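Ras GTPase-activating-like protein rng2 (Schizosaccharomyces pombe, PDB 1P2X) binds actin filaments through its calponin-homology domain, interacts with calmodulin, and is required to build the contractile F-actin ring at the division site. Local coordinates at residues A[13-16]-A[17-20]. Sequence-based numbering, arbitrary orientation.
Sequences VDEA and KKWI
The carboxylate of D14 lies between the chains of K17 and K18, one helical turn ahead, and illustrates how i to i+3 and i to i+4 spacing brings side chains together on one side of a helix. Its OD1 lies against the aliphatic part of K18, 3.7 Å from CD, while its OD2 stays 4.0 Å from K17 NZ, beyond salt-bridge range though probably still attractive. With CG anti to its carbonyl carbon and a bend at chi3 (-51°), K18 runs back along the preceding turn, its CE 3.4 Å from E15 CA. Beneath these side chains the backbone is regularly alpha-helical: K17, K18, W19 and I20 donate to the carbonyls of V13, D14, E15 and A16, the bond from K18 N to D14 O being nearly straight at 176°. The polar ends find partners outside this turn. T31 OG1 bonds both D14 OD2 and K17 NZ; K17 NZ also reaches G29 O, K18 NZ reaches I126 O, and E15 OE2 forms a salt bridge with R12 and accepts a hydrogen bond from S128 N. Within the calponin-homology domain, this largely buried part of helix 2-23 packs E15, A16, W19 and I20 on helix 102-117; V13, K17 and I20 meet F34 of helix 34-37, and W19 and I20 touch helix 42-47.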
loop_
_atom_site.group_PDB
_atom_site.type_symbol
_atom_site.label_atom_id
_atom_site.label_comp_id
_atom_site.label_asym_id
_atom_site.label_seq_id
_atom_site.Cartn_x
_atom_site.Cartn_y
_atom_site.Cartn_z
ATOM N N VAL A 13 4.722 -0.778 -5.813
ATOM C CA VAL A 13 4.786 -0.056 -4.544
ATOM C C VAL A 13 4.903 1.454 -4.798
ATOM O O VAL A 13 4.259 2.263 -4.125
ATOM C CB VAL A 13 5.995 -0.525 -3.679
ATOM C CG1 VAL A 13 6.019 0.225 -2.349
ATOM C CG2 VAL A 13 5.927 -2.015 -3.432
ATOM N N ASP A 14 5.716 1.825 -5.784
ATOM C CA ASP A 14 5.915 3.231 -6.141
ATOM C C ASP A 14 4.602 3.876 -6.613
ATOM O O ASP A 14 4.286 5.010 -6.251
ATOM C CB ASP A 14 6.973 3.342 -7.250
ATOM C CG ASP A 14 7.475 4.748 -7.436
ATOM O OD1 ASP A 14 7.249 5.343 -8.520
ATOM O OD2 ASP A 14 8.115 5.293 -6.507
ATOM N N GLU A 15 3.853 3.145 -7.430
ATOM C CA GLU A 15 2.574 3.620 -7.957
ATOM C C GLU A 15 1.538 3.857 -6.846
ATOM O O GLU A 15 0.827 4.859 -6.856
ATOM C CB GLU A 15 2.033 2.621 -8.995
ATOM C CG GLU A 15 2.867 2.542 -10.272
ATOM C CD GLU A 15 2.633 1.265 -11.054
ATOM O OE1 GLU A 15 1.773 0.457 -10.636
ATOM O OE2 GLU A 15 3.310 1.059 -12.085
ATOM N N ALA A 16 1.463 2.930 -5.897
ATOM C CA ALA A 16 0.545 3.054 -4.772
ATOM C C ALA A 16 0.985 4.226 -3.883
ATOM O O ALA A 16 0.147 4.962 -3.364
ATOM C CB ALA A 16 0.521 1.752 -3.957
ATOM N N LYS A 17 2.295 4.388 -3.702
ATOM C CA LYS A 17 2.808 5.476 -2.882
ATOM C C LYS A 17 2.382 6.792 -3.513
ATOM O O LYS A 17 1.706 7.601 -2.880
ATOM C CB LYS A 17 4.339 5.437 -2.776
ATOM C CG LYS A 17 4.913 6.433 -1.774
ATOM C CD LYS A 17 6.443 6.540 -1.827
ATOM C CE LYS A 17 6.899 7.198 -3.123
ATOM N NZ LYS A 17 8.350 7.478 -3.155
ATOM N N LYS A 18 2.771 6.998 -4.766
ATOM C CA LYS A 18 2.428 8.229 -5.479
ATOM C C LYS A 18 0.942 8.572 -5.396
ATOM O O LYS A 18 0.590 9.720 -5.160
ATOM C CB LYS A 18 2.821 8.124 -6.956
ATOM C CG LYS A 18 4.319 8.017 -7.243
ATOM C CD LYS A 18 4.504 7.762 -8.739
ATOM C CE LYS A 18 3.627 6.571 -9.193
ATOM N NZ LYS A 18 3.338 6.493 -10.665
ATOM N N TRP A 19 0.084 7.576 -5.609
ATOM C CA TRP A 19 -1.361 7.772 -5.561
ATOM C C TRP A 19 -1.774 8.324 -4.205
ATOM O O TRP A 19 -2.557 9.265 -4.118
ATOM C CB TRP A 19 -2.099 6.454 -5.822
ATOM C CG TRP A 19 -3.578 6.631 -5.794
ATOM C CD1 TRP A 19 -4.343 7.263 -6.732
ATOM C CD2 TRP A 19 -4.467 6.264 -4.731
ATOM N NE1 TRP A 19 -5.648 7.316 -6.320
ATOM C CE2 TRP A 19 -5.758 6.705 -5.096
ATOM C CE3 TRP A 19 -4.301 5.602 -3.505
ATOM C CZ2 TRP A 19 -6.881 6.510 -4.281
ATOM C CZ3 TRP A 19 -5.421 5.405 -2.695
ATOM C CH2 TRP A 19 -6.695 5.860 -3.092
ATOM N N ILE A 20 -1.242 7.732 -3.143
ATOM C CA ILE A 20 -1.546 8.187 -1.800
ATOM C C ILE A 20 -0.973 9.581 -1.592
ATOM O O ILE A 20 -1.599 10.412 -0.953
ATOM C CB ILE A 20 -0.983 7.218 -0.741
ATOM C CG1 ILE A 20 -1.693 5.863 -0.850
ATOM C CG2 ILE A 20 -1.150 7.802 0.662
ATOM C CD1 ILE A 20 -1.203 4.820 0.138
#